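Local structure of beta sliding clamp (Pseudomonas aeruginosa, 6AMS) at residues L27-N32 against D115-E120; E52-V57 against E230-S235; G66-P71 against L108-A113; I130-L135 against R206-Q211; V194-K199 against S235-G240. The protein probably forms a head-to-tail, ring-shaped dimer around DNA that tethers DNA polymerases and other proteins to it and so makes replication processive. One frame throughout, in Å; residues are numbered along the deposited sequence.

Contact 1: residues L27-N32 against D115-E120; sequences LPVLSN and DFPTVE
Val-29 and Leu-30 pack against Phe-116 and Pro-117, joining two loops of the N-terminal domain of the DNA clamp fold: the 3-10 turn that leads into strand 32-38, and the linker running from strand 104-109 toward strand 126-131. The contact is mainly apolar and small. Val-29 makes the largest share of it through one methyl, CG1, which lies 3.8 Å from CA of Phe-116 and also meets CD1 of the Phe-116 ring, approaching the ring obliquely. That methyl is anti to the backbone N (chi1 -158°), which carries it toward the backbone of the linker. A second patch forms where Leu-30 CD2 reaches Pro-117 CG at 3.8 Å. The Leu-30 side chain starts out from the far side of its turn and bends back, meeting the proline ring at a slant. Outside these pairs, Thr-45 and Thr-47 of strand 41-47 pack on the Phe-116 ring and Thr-69 also touches it, while Leu-49 and Thr-47 border both Leu-30 and Pro-117. The turn itself is held by Pro-28 O, which accepts from the backbone N of Ser-31. Ser-31 OG donates to Pro-28 O as well, at 2.8 Å, in the carbonyl plane and on a lone pair. Where strand 32-38 begins, Asn-32 ND2 donates a hydrogen bond to Thr-69 OG1, and Asn-32 O lies 3.5 Å from CE1 of Phe-116, at the ring edge and near the ring plane.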
# COMPACT_ATOMS: atom_id res chain seq x y z
N LEU A 27 -7.21 24.03 -7.40
CA LEU A 27 -8.44 24.74 -7.73
C LEU A 27 -9.63 23.75 -7.71
O LEU A 27 -9.46 22.60 -8.12
CB LEU A 27 -8.29 25.34 -9.15
CG LEU A 27 -9.38 26.14 -9.86
CD1 LEU A 27 -9.65 27.45 -9.15
CD2 LEU A 27 -8.88 26.41 -11.28
N PRO A 28 -10.82 24.17 -7.26
CA PRO A 28 -11.90 23.19 -7.08
C PRO A 28 -12.46 22.53 -8.37
O PRO A 28 -12.76 21.32 -8.35
CB PRO A 28 -13.01 23.98 -6.35
CG PRO A 28 -12.44 25.32 -6.03
CD PRO A 28 -11.31 25.54 -6.98
N VAL A 29 -12.54 23.30 -9.46
CA VAL A 29 -13.04 22.79 -10.74
C VAL A 29 -12.25 21.59 -11.27
O VAL A 29 -12.78 20.72 -11.98
CB VAL A 29 -12.99 23.84 -11.90
CG1 VAL A 29 -13.99 23.45 -12.98
CG2 VAL A 29 -13.25 25.25 -11.40
N LEU A 30 -10.97 21.53 -10.90
CA LEU A 30 -10.05 20.46 -11.28
C LEU A 30 -10.36 19.13 -10.65
O LEU A 30 -9.96 18.12 -11.12
CB LEU A 30 -8.64 20.87 -10.99
CG LEU A 30 -8.17 22.14 -11.67
CD1 LEU A 30 -6.68 22.28 -11.50
CD2 LEU A 30 -8.54 22.16 -13.13
N SER A 31 -11.08 19.15 -9.55
CA SER A 31 -11.53 17.89 -8.96
C SER A 31 -12.93 17.49 -9.46
O SER A 31 -13.42 16.45 -9.07
CB SER A 31 -11.42 17.95 -7.43
OG SER A 31 -12.20 19.01 -6.94
N ASN A 32 -13.54 18.28 -10.34
CA ASN A 32 -14.76 17.88 -11.05
C ASN A 32 -14.51 17.23 -12.39
O ASN A 32 -13.50 17.45 -13.02
CB ASN A 32 -15.71 19.07 -11.24
CG ASN A 32 -16.33 19.54 -9.94
OD1 ASN A 32 -15.94 19.11 -8.85
ND2 ASN A 32 -17.32 20.42 -10.06
N ASP A 115 -16.78 27.14 -16.38
CA ASP A 115 -15.67 27.19 -15.44
C ASP A 115 -14.57 26.18 -15.81
O ASP A 115 -13.39 26.45 -15.62
CB ASP A 115 -16.16 26.93 -14.02
CG ASP A 115 -16.95 28.08 -13.46
OD1 ASP A 115 -16.78 29.21 -13.94
OD2 ASP A 115 -17.74 27.86 -12.53
N PHE A 116 -14.96 25.00 -16.30
CA PHE A 116 -14.02 23.96 -16.70
C PHE A 116 -13.03 24.43 -17.76
O PHE A 116 -13.42 24.96 -18.79
CB PHE A 116 -14.79 22.73 -17.21
CG PHE A 116 -14.02 21.45 -17.11
CD1 PHE A 116 -13.92 20.77 -15.91
CD2 PHE A 116 -13.40 20.90 -18.22
CE1 PHE A 116 -13.22 19.59 -15.81
CE2 PHE A 116 -12.70 19.72 -18.12
CZ PHE A 116 -12.61 19.06 -16.92
N PRO A 117 -11.72 24.22 -17.51
CA PRO A 117 -10.65 24.64 -18.42
C PRO A 117 -10.66 23.90 -19.76
O PRO A 117 -10.98 22.72 -19.80
CB PRO A 117 -9.37 24.34 -17.63
CG PRO A 117 -9.78 23.40 -16.55
CD PRO A 117 -11.21 23.70 -16.24
N THR A 118 -10.30 24.61 -20.82
CA THR A 118 -10.27 24.03 -22.16
C THR A 118 -8.85 23.93 -22.73
O THR A 118 -7.93 24.56 -22.22
CB THR A 118 -11.16 24.84 -23.12
OG1 THR A 118 -10.88 26.24 -22.96
CG2 THR A 118 -12.62 24.59 -22.80
N VAL A 119 -8.70 23.15 -23.80
CA VAL A 119 -7.41 22.94 -24.45
C VAL A 119 -7.48 23.39 -25.92
O VAL A 119 -8.53 23.27 -26.55
CB VAL A 119 -6.96 21.46 -24.29
CG1 VAL A 119 -5.53 21.23 -24.77
CG2 VAL A 119 -7.02 21.07 -22.83
N GLU A 120 -6.36 23.87 -26.45
CA GLU A 120 -6.26 24.40 -27.81
C GLU A 120 -6.64 23.45 -28.95
O GLU A 120 -7.23 23.89 -29.93
CB GLU A 120 -4.84 24.93 -28.05

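Contact 2: residues E52-V57 against E230-S235; sequences ELVGRV and EFTFTS
Leu-53 lies against Phe-231 and Phe-233 on the buried face of an antiparallel strand pair whose axes run 170° apart. Its CD1 is 3.9 Å from Phe-231 CB and also meets Phe-233 CB, reaching the Phe-233 ring at the edge. Leu-204 and Leu-207 of helix 198-207 cover this face. Between the strands, Glu-52 and Thr-234 form one hydrogen-bonded pair, with Glu-52 N 2.7 Å from Thr-234 O in a nearly straight bond (167°); Val-54 and Thr-232 form the next.

The face bearing Glu-52, Val-54, Thr-232 and Thr-234 is, by contrast, partly exposed and more polar. Val-54 and Thr-232 stand side by side, pointing the same way, with Val-54 CB 3.2 Å from Thr-232 OG1. Arg-56 comes across Thr-232 at about a right angle and donates from NH1 to that hydroxyl at 3.1 Å, the oxygen sitting 16° out of the guanidinium plane. Val-54 CG1 lies over one face of the same guanidinium, offset toward its rim.

Strand 51-58 of the N-terminal domain thus pairs with strand 231-236 of the central domain, making the continuous interdomain sheet characteristic of sliding clamps.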
# COMPACT_ATOMS: atom_id res chain seq x y z
N GLU A 52 -5.32 16.36 -20.23
CA GLU A 52 -6.76 16.29 -20.31
C GLU A 52 -7.12 14.90 -20.83
O GLU A 52 -6.56 14.43 -21.80
CB GLU A 52 -7.33 17.36 -21.23
CG GLU A 52 -8.82 17.56 -21.03
CD GLU A 52 -9.42 18.54 -22.00
OE1 GLU A 52 -9.68 18.16 -23.16
OE2 GLU A 52 -9.65 19.70 -21.60
N LEU A 53 -8.05 14.24 -20.15
CA LEU A 53 -8.50 12.92 -20.56
C LEU A 53 -10.00 12.94 -20.83
O LEU A 53 -10.78 13.45 -20.03
CB LEU A 53 -8.13 11.88 -19.51
CG LEU A 53 -8.33 10.40 -19.87
CD1 LEU A 53 -7.67 10.06 -21.19
CD2 LEU A 53 -7.80 9.52 -18.76
N VAL A 54 -10.40 12.36 -21.96
CA VAL A 54 -11.81 12.32 -22.34
C VAL A 54 -12.29 10.89 -22.60
O VAL A 54 -11.64 10.13 -23.31
CB VAL A 54 -12.08 13.20 -23.57
CG1 VAL A 54 -13.54 13.13 -23.99
CG2 VAL A 54 -11.67 14.63 -23.29
N GLY A 55 -13.42 10.56 -22.01
CA GLY A 55 -14.03 9.26 -22.17
C GLY A 55 -15.38 9.41 -22.84
O GLY A 55 -16.12 10.34 -22.53
N ARG A 56 -15.69 8.52 -23.77
CA ARG A 56 -16.96 8.55 -24.48
C ARG A 56 -17.77 7.28 -24.28
O ARG A 56 -17.24 6.19 -24.36
CB ARG A 56 -16.73 8.78 -25.97
CG ARG A 56 -16.47 10.22 -26.34
CD ARG A 56 -15.87 10.33 -27.72
NE ARG A 56 -15.06 11.53 -27.84
CZ ARG A 56 -13.76 11.59 -27.59
NH1 ARG A 56 -13.11 12.74 -27.70
NH2 ARG A 56 -13.10 10.49 -27.22
N VAL A 57 -19.05 7.44 -24.00
CA VAL A 57 -19.94 6.30 -23.84
C VAL A 57 -21.23 6.56 -24.62
O VAL A 57 -21.71 7.68 -24.66
CB VAL A 57 -20.21 6.01 -22.34
CG1 VAL A 57 -20.72 7.25 -21.63
CG2 VAL A 57 -21.15 4.83 -22.16
N GLU A 230 -11.43 4.07 -26.86
CA GLU A 230 -11.94 4.41 -25.54
C GLU A 230 -11.74 5.86 -25.12
O GLU A 230 -12.66 6.50 -24.62
CB GLU A 230 -11.25 3.56 -24.48
CG GLU A 230 -11.34 2.06 -24.68
CD GLU A 230 -10.50 1.32 -23.66
OE1 GLU A 230 -9.34 1.74 -23.45
OE2 GLU A 230 -10.99 0.34 -23.06
N PHE A 231 -10.54 6.37 -25.34
CA PHE A 231 -10.20 7.71 -24.87
C PHE A 231 -9.38 8.59 -25.79
O PHE A 231 -8.75 8.13 -26.73
CB PHE A 231 -9.38 7.54 -23.59
CG PHE A 231 -8.03 6.92 -23.82
CD1 PHE A 231 -6.97 7.69 -24.23
CD2 PHE A 231 -7.84 5.56 -23.65
CE1 PHE A 231 -5.74 7.13 -24.47
CE2 PHE A 231 -6.61 4.99 -23.88
CZ PHE A 231 -5.55 5.77 -24.29
N THR A 232 -9.41 9.89 -25.49
CA THR A 232 -8.60 10.87 -26.19
C THR A 232 -7.81 11.56 -25.08
O THR A 232 -8.37 12.16 -24.17
CB THR A 232 -9.40 11.88 -27.03
OG1 THR A 232 -10.38 12.52 -26.22
CG2 THR A 232 -10.08 11.19 -28.19
N PHE A 233 -6.50 11.44 -25.17
CA PHE A 233 -5.57 11.97 -24.19
C PHE A 233 -4.82 13.14 -24.74
O PHE A 233 -4.39 13.09 -25.79
CB PHE A 233 -4.63 10.84 -23.81
CG PHE A 233 -3.41 11.24 -23.02
CD1 PHE A 233 -2.31 11.77 -23.64
CD2 PHE A 233 -3.32 10.97 -21.69
CE1 PHE A 233 -1.20 12.09 -22.93
CE2 PHE A 233 -2.20 11.28 -20.98
CZ PHE A 233 -1.14 11.84 -21.60
N THR A 234 -4.71 14.21 -24.01
CA THR A 234 -3.96 15.37 -24.46
C THR A 234 -3.07 15.88 -23.35
O THR A 234 -3.51 16.04 -22.22
CB THR A 234 -4.91 16.49 -24.95
OG1 THR A 234 -5.67 16.01 -26.05
CG2 THR A 234 -4.11 17.67 -25.46
N SER A 235 -1.81 16.11 -23.67
CA SER A 235 -0.85 16.60 -22.69
C SER A 235 -0.21 17.83 -23.25
O SER A 235 0.08 17.88 -24.43
CB SER A 235 0.21 15.53 -22.39
OG SER A 235 1.16 16.04 -21.49

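Contact 3: residues G66-P71 against L108-A113; sequences GEITVP and LSTLPA
Thr-69 and Leu-111 form a single antiparallel bridge, a hydrogen-bonded pair that joins edge strands of two sheets of the N-terminal domain: strand 66-71 and the chain that leaves strand 104-109. Thr-69 N donates to Leu-111 O at 3.1 Å, nearly along the C=O axis, and Leu-111 N returns a bond to Thr-69 O at 3.0 Å, from above the carbonyl plane. From CB outward, the Thr-69 side chain closes on the same partner. Thr-69 CB is 3.5 Å from Leu-111 O. Thr-69 OG1, placed between the backbone N and the carbonyl carbon (chi1 81°), donates to Leu-111 O at 2.8 Å from 45° above the carbonyl plane, and it also lies against Leu-111 CB. CG2 turns toward Pro-112 O and Ala-113 CA.

Around this bridge, Thr-110 CG2 meets Val-70 CG1 at 3.6 Å, while the Ile-68 side chain crosses that of Thr-110 at about a right angle, CG1 against CB. At one end Ala-113 CB rests against CG and CD of the extended Glu-67 side chain; at the other, Pro-71 CD lies 3.2 Å from Ser-109 O. Ser-109 OG is hydrogen-bonded to Glu-301 of the second subunit, so this end of the contact reaches the dimer interface that closes the clamp ring.

Thr-69 OG1 is also bonded to Asn-32. Main chain and side chain of one threonine thus hold the same carbonyl, Leu-111 O.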
# COMPACT_ATOMS: atom_id res chain seq x y z
N GLY A 66 -27.07 18.75 -22.64
CA GLY A 66 -26.59 19.77 -21.72
C GLY A 66 -25.20 19.43 -21.27
O GLY A 66 -24.58 18.42 -21.70
N GLU A 67 -24.71 20.25 -20.35
CA GLU A 67 -23.39 20.04 -19.79
C GLU A 67 -23.25 20.58 -18.38
O GLU A 67 -23.92 21.54 -18.00
CB GLU A 67 -22.33 20.62 -20.71
CG GLU A 67 -22.51 22.10 -21.10
CD GLU A 67 -21.36 22.63 -21.98
OE1 GLU A 67 -21.39 23.80 -22.40
OE2 GLU A 67 -20.41 21.88 -22.27
N ILE A 68 -22.40 19.93 -17.59
CA ILE A 68 -22.19 20.30 -16.19
C ILE A 68 -20.95 19.62 -15.61
O ILE A 68 -20.51 18.60 -16.13
CB ILE A 68 -23.40 19.81 -15.35
CG1 ILE A 68 -23.54 20.60 -14.05
CG2 ILE A 68 -23.31 18.32 -15.09
CD1 ILE A 68 -24.28 21.91 -14.22
N THR A 69 -20.37 20.21 -14.58
CA THR A 69 -19.27 19.56 -13.86
C THR A 69 -19.71 19.17 -12.43
O THR A 69 -20.51 19.86 -11.77
CB THR A 69 -18.00 20.42 -13.83
OG1 THR A 69 -18.09 21.40 -12.81
CG2 THR A 69 -17.79 21.12 -15.15
N VAL A 70 -19.23 18.01 -12.01
CA VAL A 70 -19.53 17.46 -10.70
C VAL A 70 -18.27 16.84 -10.13
O VAL A 70 -17.39 16.44 -10.88
CB VAL A 70 -20.62 16.37 -10.77
CG1 VAL A 70 -21.96 16.96 -11.18
CG2 VAL A 70 -20.20 15.27 -11.73
N PRO A 71 -18.18 16.74 -8.80
CA PRO A 71 -16.98 16.14 -8.17
C PRO A 71 -16.75 14.71 -8.64
O PRO A 71 -17.63 13.86 -8.56
CB PRO A 71 -17.27 16.22 -6.66
CG PRO A 71 -18.73 16.51 -6.53
CD PRO A 71 -19.15 17.21 -7.79
N LEU A 108 -25.64 15.92 -5.78
CA LEU A 108 -24.27 16.40 -5.78
C LEU A 108 -24.22 17.86 -6.16
O LEU A 108 -25.05 18.35 -6.91
CB LEU A 108 -23.41 15.57 -6.73
CG LEU A 108 -23.16 14.13 -6.30
CD1 LEU A 108 -22.54 13.31 -7.42
CD2 LEU A 108 -22.30 14.09 -5.05
N SER A 109 -23.23 18.57 -5.63
CA SER A 109 -23.08 19.98 -5.93
C SER A 109 -22.39 20.07 -7.27
O SER A 109 -21.61 19.18 -7.61
CB SER A 109 -22.22 20.67 -4.88
OG SER A 109 -20.99 19.97 -4.79
N THR A 110 -22.67 21.12 -8.02
CA THR A 110 -22.07 21.25 -9.33
C THR A 110 -21.44 22.60 -9.61
O THR A 110 -21.79 23.61 -9.00
CB THR A 110 -23.15 21.09 -10.43
OG1 THR A 110 -23.99 22.25 -10.46
CG2 THR A 110 -23.98 19.83 -10.26
N LEU A 111 -20.47 22.59 -10.51
CA LEU A 111 -19.92 23.85 -11.01
C LEU A 111 -20.27 23.98 -12.49
O LEU A 111 -20.35 22.97 -13.22
CB LEU A 111 -18.41 23.95 -10.75
CG LEU A 111 -18.06 24.25 -9.28
CD1 LEU A 111 -16.55 24.03 -9.07
CD2 LEU A 111 -18.46 25.65 -8.86
N PRO A 112 -20.50 25.21 -12.96
CA PRO A 112 -20.86 25.43 -14.36
C PRO A 112 -19.83 24.88 -15.36
O PRO A 112 -18.63 24.88 -15.10
CB PRO A 112 -20.93 26.95 -14.46
CG PRO A 112 -21.29 27.40 -13.09
CD PRO A 112 -20.63 26.43 -12.15
N ALA A 113 -20.31 24.48 -16.53
CA ALA A 113 -19.46 23.92 -17.57
C ALA A 113 -18.40 24.91 -18.06
O ALA A 113 -17.28 24.52 -18.35
CB ALA A 113 -20.30 23.41 -18.73

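Contact 4: residues I130-L135 against R206-Q211; sequences IAQSKL and RLLTEQ
Gln-132 joins the first turn of helix 132-142 to the loop that leaves helix 198-207, in a mixed polar and apolar contact within the central domain. Its amide faces Glu-210. Gln-132 OE1 accepts the backbone N of Glu-210 at 3.2 Å, the donor lying 43° above the carbonyl plane, and NE2 makes a weak bond to Glu-210 OE1, with the amide and carboxylate planes 76° apart. NE2 has a stronger partner in the backbone O of Glu-214, so both ends of the amide are engaged and its rotation is probably fixed.

Leu-208, the first residue beyond helix 198-207, is the centre of an inverse gamma turn. This tight bend directs the chain on past Gln-132 toward strand 214-219, within the DNA clamp domain, where both helices pack on the sheet that holds strands 214-219 and 231-236. The extended Gln-132 chain passes Leu-208 obliquely, its CG 3.7 Å from Leu-208 CD2. On the other branch, Leu-208 CD1 lies 3.9 Å from Leu-135 CG, the two leucines crossing at about a right angle. Leu-135 also packs on Ile-217. Toward solvent, Gln-211 is exposed and poorly ordered, and its backbone O is 4.1 Å from Ser-133 OG.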
# COMPACT_ATOMS: atom_id res chain seq x y z
N ILE A 130 0.14 3.72 -34.25
CA ILE A 130 1.12 2.72 -33.83
C ILE A 130 0.44 1.74 -32.91
O ILE A 130 -0.58 2.07 -32.31
CB ILE A 130 2.34 3.40 -33.16
CG1 ILE A 130 3.48 2.39 -32.96
CG2 ILE A 130 1.96 4.08 -31.84
CD1 ILE A 130 4.80 3.10 -32.71
N ALA A 131 0.98 0.54 -32.81
CA ALA A 131 0.49 -0.45 -31.83
C ALA A 131 0.68 0.05 -30.40
O ALA A 131 1.78 0.52 -30.02
CB ALA A 131 1.19 -1.79 -32.02
N GLN A 132 -0.38 -0.00 -29.60
CA GLN A 132 -0.32 0.47 -28.23
C GLN A 132 0.82 -0.16 -27.44
O GLN A 132 1.47 0.51 -26.65
CB GLN A 132 -1.65 0.21 -27.52
CG GLN A 132 -2.80 1.03 -28.07
CD GLN A 132 -4.04 0.94 -27.21
OE1 GLN A 132 -3.96 0.62 -26.03
NE2 GLN A 132 -5.19 1.21 -27.79
N SER A 133 1.07 -1.44 -27.69
CA SER A 133 2.13 -2.18 -27.01
C SER A 133 3.52 -1.66 -27.37
O SER A 133 4.41 -1.63 -26.54
CB SER A 133 2.01 -3.68 -27.27
OG SER A 133 2.19 -3.99 -28.63
N LYS A 134 3.71 -1.27 -28.63
CA LYS A 134 4.98 -0.71 -29.04
C LYS A 134 5.26 0.64 -28.37
O LYS A 134 6.35 0.89 -27.90
CB LYS A 134 5.06 -0.61 -30.55
CG LYS A 134 5.13 -1.97 -31.20
CD LYS A 134 5.17 -1.92 -32.71
CE LYS A 134 4.89 -3.29 -33.28
NZ LYS A 134 4.58 -3.23 -34.73
N LEU A 135 4.25 1.50 -28.32
CA LEU A 135 4.39 2.80 -27.69
C LEU A 135 4.58 2.62 -26.19
O LEU A 135 5.32 3.36 -25.56
CB LEU A 135 3.19 3.69 -27.97
CG LEU A 135 3.20 5.03 -27.24
CD1 LEU A 135 4.51 5.76 -27.43
CD2 LEU A 135 2.03 5.91 -27.66
N ARG A 206 0.17 3.79 -18.75
CA ARG A 206 -0.80 2.99 -18.01
C ARG A 206 -2.09 2.79 -18.81
O ARG A 206 -2.73 1.74 -18.74
CB ARG A 206 -1.07 3.59 -16.63
CG ARG A 206 -0.11 3.07 -15.57
CD ARG A 206 -0.40 3.65 -14.21
NE ARG A 206 0.42 4.83 -13.92
CZ ARG A 206 -0.04 6.07 -13.91
NH1 ARG A 206 -1.32 6.30 -14.16
NH2 ARG A 206 0.78 7.07 -13.63
N LEU A 207 -2.48 3.83 -19.53
CA LEU A 207 -3.67 3.85 -20.37
C LEU A 207 -3.65 2.87 -21.54
O LEU A 207 -4.70 2.41 -21.97
CB LEU A 207 -3.94 5.26 -20.91
CG LEU A 207 -4.53 6.27 -19.93
CD1 LEU A 207 -4.84 7.57 -20.65
CD2 LEU A 207 -5.77 5.71 -19.28
N LEU A 208 -2.47 2.54 -22.05
CA LEU A 208 -2.37 1.66 -23.21
C LEU A 208 -2.46 0.15 -22.94
O LEU A 208 -1.54 -0.60 -23.23
CB LEU A 208 -1.06 1.96 -23.95
CG LEU A 208 -0.86 3.39 -24.43
CD1 LEU A 208 0.60 3.72 -24.65
CD2 LEU A 208 -1.67 3.67 -25.69
N THR A 209 -3.62 -0.27 -22.45
CA THR A 209 -3.86 -1.66 -22.10
C THR A 209 -4.34 -2.58 -23.22
O THR A 209 -4.31 -3.79 -23.06
CB THR A 209 -4.86 -1.74 -20.94
OG1 THR A 209 -6.07 -1.06 -21.31
CG2 THR A 209 -4.29 -1.07 -19.72
N GLU A 210 -4.75 -2.04 -24.37
CA GLU A 210 -5.23 -2.91 -25.43
C GLU A 210 -4.05 -3.47 -26.18
O GLU A 210 -3.40 -2.77 -26.95
CB GLU A 210 -6.11 -2.15 -26.42
CG GLU A 210 -7.24 -1.35 -25.81
CD GLU A 210 -8.06 -0.66 -26.88
OE1 GLU A 210 -8.37 0.53 -26.72
OE2 GLU A 210 -8.38 -1.32 -27.89
N GLN A 211 -3.79 -4.75 -25.96
CA GLN A 211 -2.66 -5.44 -26.57
C GLN A 211 -2.71 -5.55 -28.10
O GLN A 211 -1.69 -5.42 -28.76
CB GLN A 211 -2.38 -6.75 -25.84
CG GLN A 211 -1.77 -6.50 -24.47
CD GLN A 211 -1.99 -7.62 -23.48
OE1 GLN A 211 -2.68 -8.59 -23.77
NE2 GLN A 211 -1.38 -7.50 -22.31

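Contact 5: residues V194-K199 against S235-G240; sequences VIVPRK and SKLVDG
Pro-197, Ile-195 and the valines around them meet the chain that runs out of strand 231-236, in a contact inside the central domain of the clamp fold. Strand 192-197 and strand 231-236 belong to different sheets here, and the touching parts run 110° apart. At Ser-235 the contact is slight: OG approaches Val-196 CG1 at 4.0 Å but gives its hydrogen to Lys-236 O within its own segment. Lys-236 O also lies 3.2 Å from Pro-197 CD and close to CG, while the lysine side chain leads away. Leu-237 follows, with its CD1 3.7 Å from Val-194 CG1 and its CD2 toward Val-196 CG2, so that it bridges two valines of the strand; Ile-224 of strand 223-227 packs on it as well.

Val-238 meets Ile-195 and Pro-197 with both backbone and side chain. Its backbone N donates to Ile-195 O at 2.8 Å in an almost straight bond (172°), the one hydrogen bond between the segments. With CG2 anti to the carbonyl carbon, this methyl sits beside Pro-197 CD and also touches Ile-195 CG2, while Val-238 CB lies 3.5 Å from Ile-195 CG2. Beyond Asp-239, whose side chain points away, Gly-240 marks the end of the contact: its carbonyl O is 3.6 Å from Ile-195 CD1.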
# COMPACT_ATOMS: atom_id res chain seq x y z
N VAL A 194 9.40 15.96 -29.25
CA VAL A 194 8.55 16.52 -28.20
C VAL A 194 9.00 16.03 -26.83
O VAL A 194 9.53 14.93 -26.71
CB VAL A 194 7.03 16.21 -28.38
CG1 VAL A 194 6.53 16.77 -29.70
CG2 VAL A 194 6.74 14.70 -28.28
N ILE A 195 8.78 16.85 -25.81
CA ILE A 195 9.11 16.50 -24.45
C ILE A 195 7.78 16.45 -23.69
O ILE A 195 7.14 17.48 -23.50
CB ILE A 195 10.03 17.56 -23.81
CG1 ILE A 195 11.28 17.75 -24.67
CG2 ILE A 195 10.40 17.10 -22.39
CD1 ILE A 195 12.04 19.02 -24.39
N VAL A 196 7.36 15.24 -23.36
CA VAL A 196 6.12 15.04 -22.66
C VAL A 196 6.43 15.03 -21.18
O VAL A 196 7.26 14.25 -20.74
CB VAL A 196 5.49 13.69 -23.03
CG1 VAL A 196 4.17 13.51 -22.31
CG2 VAL A 196 5.32 13.58 -24.53
N PRO A 197 5.83 15.93 -20.40
CA PRO A 197 6.06 15.95 -18.96
C PRO A 197 5.84 14.61 -18.27
O PRO A 197 4.94 13.85 -18.59
CB PRO A 197 5.04 16.97 -18.46
CG PRO A 197 4.70 17.80 -19.66
CD PRO A 197 5.43 17.26 -20.85
N ARG A 198 6.70 14.37 -17.30
CA ARG A 198 6.72 13.16 -16.50
C ARG A 198 5.37 12.56 -16.10
O ARG A 198 5.14 11.38 -16.31
CB ARG A 198 7.55 13.43 -15.25
CG ARG A 198 7.29 12.44 -14.15
CD ARG A 198 7.97 12.82 -12.86
NE ARG A 198 8.10 11.63 -12.05
CZ ARG A 198 9.15 10.82 -12.10
NH1 ARG A 198 10.16 11.11 -12.90
NH2 ARG A 198 9.18 9.73 -11.34
N LYS A 199 4.49 13.37 -15.51
CA LYS A 199 3.21 12.86 -15.05
C LYS A 199 2.36 12.36 -16.21
O LYS A 199 1.73 11.31 -16.12
CB LYS A 199 2.47 13.93 -14.24
CG LYS A 199 1.39 13.37 -13.34
CD LYS A 199 0.92 14.41 -12.34
CE LYS A 199 -0.22 13.87 -11.48
NZ LYS A 199 -0.74 14.90 -10.54
N SER A 235 -1.81 16.11 -23.67
CA SER A 235 -0.85 16.60 -22.69
C SER A 235 -0.21 17.83 -23.25
O SER A 235 0.08 17.88 -24.43
CB SER A 235 0.21 15.53 -22.39
OG SER A 235 1.16 16.04 -21.49
N LYS A 236 0.12 18.76 -22.38
CA LYS A 236 0.95 19.90 -22.72
C LYS A 236 2.39 19.36 -22.76
O LYS A 236 2.73 18.40 -22.13
CB LYS A 236 0.90 20.99 -21.66
CG LYS A 236 -0.18 22.01 -21.84
CD LYS A 236 -0.13 22.99 -20.70
CE LYS A 236 -0.74 24.33 -21.08
NZ LYS A 236 -0.19 25.48 -20.31
N LEU A 237 3.24 20.01 -23.50
CA LEU A 237 4.63 19.64 -23.67
C LEU A 237 5.50 20.60 -22.90
O LEU A 237 5.07 21.71 -22.55
CB LEU A 237 5.02 19.74 -25.14
CG LEU A 237 4.23 18.90 -26.12
CD1 LEU A 237 4.75 19.16 -27.50
CD2 LEU A 237 4.33 17.44 -25.78
N VAL A 238 6.72 20.14 -22.65
CA VAL A 238 7.73 20.91 -21.96
C VAL A 238 8.35 21.83 -22.99
O VAL A 238 8.83 21.40 -24.03
CB VAL A 238 8.80 20.00 -21.33
CG1 VAL A 238 9.84 20.83 -20.60
CG2 VAL A 238 8.15 18.99 -20.40
N ASP A 239 8.31 23.11 -22.67
CA ASP A 239 8.82 24.16 -23.48
C ASP A 239 10.27 24.22 -23.17
O ASP A 239 10.64 24.34 -22.05
CB ASP A 239 8.19 25.44 -23.01
CG ASP A 239 7.72 26.29 -24.12
OD1 ASP A 239 8.13 26.09 -25.25
OD2 ASP A 239 6.95 27.20 -23.83
N GLY A 240 11.09 24.19 -24.18
CA GLY A 240 12.50 24.17 -23.97
C GLY A 240 13.11 23.14 -24.88
O GLY A 240 12.42 22.38 -25.53

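How the contacts relate
Contacts 2, 4 and 5 gather round the first interdomain sheet and helix 198-207: contact 2 shares Ser-235 with contact 5, and Leu-207 of contact 4 packs on Leu-53, Phe-231 and Phe-233. Contacts 1 and 3 lie in the N-terminal domain and touch at Asn-32. All five are partly buried, but the centres of contacts 4 and 5 lie about 12 Å from that of the chain and the centre of contact 3 about 30 Å, at the second subunit. The chemistry differs with place: contact 2 is a regular strand pair, contact 3 a single bridge with a side-chain bond, contact 4 turns on an amide, contact 5 combines one backbone bond with aliphatic packing, and contact 1 rests mainly on apolar side chains.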